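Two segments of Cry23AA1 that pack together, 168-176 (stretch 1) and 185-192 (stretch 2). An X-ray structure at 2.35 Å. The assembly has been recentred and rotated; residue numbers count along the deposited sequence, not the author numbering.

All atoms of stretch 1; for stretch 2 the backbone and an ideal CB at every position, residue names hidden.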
# COMPACT_ATOMS: atom_id res chain seq x y z
N ASP A 168 11.82 27.99 -3.79
CA ASP A 168 12.85 29.01 -4.02
C ASP A 168 12.54 30.25 -3.22
O ASP A 168 11.40 30.55 -2.90
CB ASP A 168 12.88 29.43 -5.50
CG ASP A 168 13.41 28.33 -6.42
OD1 ASP A 168 14.24 27.51 -5.95
OD2 ASP A 168 13.02 28.32 -7.61
N MET A 169 13.59 31.00 -2.93
CA MET A 169 13.47 32.21 -2.14
C MET A 169 14.45 33.21 -2.75
O MET A 169 15.58 32.84 -3.14
CB MET A 169 13.84 31.90 -0.71
CG MET A 169 12.73 31.28 0.07
SD MET A 169 13.17 30.96 1.80
CE MET A 169 12.07 29.59 2.18
N SER A 170 14.01 34.45 -2.86
CA SER A 170 14.90 35.54 -3.26
C SER A 170 14.56 36.73 -2.38
O SER A 170 13.45 36.79 -1.78
CB SER A 170 14.68 35.93 -4.72
OG SER A 170 13.35 36.38 -4.82
N GLY A 171 15.52 37.67 -2.30
CA GLY A 171 15.33 38.83 -1.45
C GLY A 171 16.13 38.82 -0.17
O GLY A 171 16.92 37.92 0.04
N THR A 172 15.92 39.83 0.70
CA THR A 172 16.84 40.03 1.80
C THR A 172 16.08 40.28 3.07
O THR A 172 14.87 40.54 3.05
CB THR A 172 17.69 41.29 1.56
OG1 THR A 172 16.82 42.42 1.41
CG2 THR A 172 18.59 41.15 0.33
N LEU A 173 16.80 40.18 4.18
CA LEU A 173 16.32 40.69 5.45
C LEU A 173 17.18 41.91 5.79
O LEU A 173 18.40 41.94 5.53
CB LEU A 173 16.46 39.65 6.58
CG LEU A 173 15.43 38.51 6.44
CD1 LEU A 173 16.01 37.45 5.46
CD2 LEU A 173 15.07 37.93 7.81
N PHE A 174 16.52 42.88 6.41
CA PHE A 174 17.18 43.97 6.99
C PHE A 174 17.55 43.63 8.40
O PHE A 174 16.67 43.42 9.21
CB PHE A 174 16.32 45.25 6.94
CG PHE A 174 17.09 46.49 7.40
CD1 PHE A 174 18.27 46.87 6.73
CD2 PHE A 174 16.74 47.16 8.52
CE1 PHE A 174 19.02 47.95 7.14
CE2 PHE A 174 17.50 48.24 8.95
CZ PHE A 174 18.63 48.64 8.25
N CYS A 175 18.84 43.60 8.72
CA CYS A 175 19.27 43.16 10.07
C CYS A 175 20.04 44.22 10.92
O CYS A 175 21.03 44.83 10.47
CB CYS A 175 20.07 41.83 10.01
SG CYS A 175 19.56 40.71 8.61
N ARG A 176 19.55 44.40 12.13
CA ARG A 176 20.09 45.30 13.09
C ARG A 176 20.77 44.47 14.17
O ARG A 176 20.11 43.67 14.82
CB ARG A 176 18.95 46.18 13.69
CG ARG A 176 18.11 47.08 12.66
CD ARG A 176 16.96 47.82 13.39
NE ARG A 176 16.22 48.86 12.64
CZ ARG A 176 15.09 48.65 11.91
NH1 ARG A 176 14.61 47.40 11.80
NH2 ARG A 176 14.44 49.68 11.29
N UNK A 185 25.36 47.41 13.82
CA UNK A 185 25.23 46.87 12.43
C UNK A 185 23.84 47.07 11.89
O UNK A 185 22.86 46.87 12.61
CB UNK A 185 25.57 45.38 12.39
N UNK A 186 23.75 47.49 10.65
CA UNK A 186 22.50 47.64 9.99
C UNK A 186 22.72 47.25 8.56
O UNK A 186 22.98 48.11 7.74
CB UNK A 186 21.95 49.06 10.12
N UNK A 187 22.60 45.93 8.28
CA UNK A 187 22.97 45.37 6.97
C UNK A 187 21.83 44.50 6.32
O UNK A 187 20.88 44.07 6.98
CB UNK A 187 24.23 44.52 7.13
N UNK A 188 21.93 44.27 5.03
CA UNK A 188 20.99 43.43 4.36
C UNK A 188 21.67 42.12 4.07
O UNK A 188 22.81 42.12 3.59
CB UNK A 188 20.46 44.09 3.08
N UNK A 189 20.95 41.02 4.33
CA UNK A 189 21.50 39.69 4.15
C UNK A 189 20.49 38.86 3.37
O UNK A 189 19.33 38.84 3.76
CB UNK A 189 21.83 39.04 5.49
N UNK A 190 20.93 38.36 2.21
CA UNK A 190 20.22 37.44 1.32
C UNK A 190 19.99 36.13 2.03
O UNK A 190 20.75 35.77 2.92
CB UNK A 190 21.00 37.21 0.02
N UNK A 191 19.07 35.35 1.52
CA UNK A 191 18.92 33.95 1.90
C UNK A 191 19.94 33.10 1.13
O UNK A 191 20.53 32.15 1.68
CB UNK A 191 17.49 33.47 1.63
N UNK A 192 20.23 33.47 -0.11
CA UNK A 192 21.49 32.97 -0.76
C UNK A 192 22.78 33.16 0.06
O UNK A 192 23.58 32.25 0.15
CB UNK A 192 21.68 33.68 -2.10

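Two antiparallel strands set the rules here: 172-176 pairs with 185-190, and successive positions alternate between the sheet face that carries Thr 172, Phe 174 and Arg 176 and the one that carries Leu 173 and Cys 175.

Position 185 sends its CB sideways, so stretch 1 asks little of it and many residues would suit; it is Ala 185.

Position 186 lies on the Phe 174 face, its ideal CB 3.8 Å from Phe 174 CZ. The ring already fills the near side, which favours something small, or a longer chain that turns aside. Ala 186 takes the small option.

At 187, Cys 175 N donates to the O of this position at 2.7 Å, and its N returns a bond to Cys 175 O at 2.9 Å. On the Cys 175 face, the ideal CB, 4.6 Å from Cys 175 O, meets no side chain closely, so stretch 1 decides little; beta-branched residues, valine, isoleucine or threonine, suit the extended backbone. Val 187, chi1 in m, brings CG2 no closer than 4.0 Å to Cys 175 O and contributes mainly through the backbone pair.

At 188 the ideal CB lies on the Phe 174 face, 4.2 Å from Thr 172 CB and 5.1 Å from Phe 174 CD1, so a long apolar or aromatic side chain could lie along both. Tyr 188 does so: Phe 174 turns its edge to the tyrosine face, with centroids 5.0 Å apart and planes at 55°. Thr 172 OG1 sits at the ring edge, 3.4 Å from Tyr 188 CD1.

Position 189 is again a hydrogen-bonded pair: Leu 173 N donates to its O at 2.9 Å, and its N donates to Leu 173 O at 3.0 Å. With the ideal CB 4.2 Å from Cys 175 SG, a medium apolar residue is the natural reading. Val 189 places CG2 4.0 Å from Cys 175 SG.

At 190 the CB looks to the Thr 172 face, 4.6 Å from Thr 172 CG2; small polar or apolar residues would serve. Ser 190 stands just before a helix, but its side chain makes no capping bond.

Position 191 starts the helix with CB toward stretch 1, 4.6 Å from Met 169 CB, inviting an aliphatic residue. Val 191 answers with CG1 3.9 Å from Met 169 CB.

Position 192 points sideways, beyond reach of stretch 1, which leaves the choice free; it is Ala 192.

Stretch 2, residues 185-192: AAVYVSVA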
# COMPACT_ATOMS: atom_id res chain seq x y z
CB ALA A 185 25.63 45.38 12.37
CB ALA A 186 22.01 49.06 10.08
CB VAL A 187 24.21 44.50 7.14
CG1 VAL A 187 25.47 45.33 7.69
CG2 VAL A 187 23.92 43.38 8.12
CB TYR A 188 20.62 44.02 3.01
CG TYR A 188 19.72 45.18 3.09
CD1 TYR A 188 18.36 45.01 3.00
CD2 TYR A 188 20.23 46.49 3.20
CE1 TYR A 188 17.49 46.09 3.04
CE2 TYR A 188 19.35 47.59 3.22
CZ TYR A 188 17.99 47.39 3.16
OH TYR A 188 17.11 48.48 3.17
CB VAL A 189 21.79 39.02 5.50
CG1 VAL A 189 22.40 37.64 5.26
CG2 VAL A 189 22.73 39.92 6.36
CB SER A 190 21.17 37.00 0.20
OG SER A 190 20.97 37.70 -1.00
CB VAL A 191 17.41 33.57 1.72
CG1 VAL A 191 16.85 34.16 0.30
CG2 VAL A 191 17.14 32.10 1.99
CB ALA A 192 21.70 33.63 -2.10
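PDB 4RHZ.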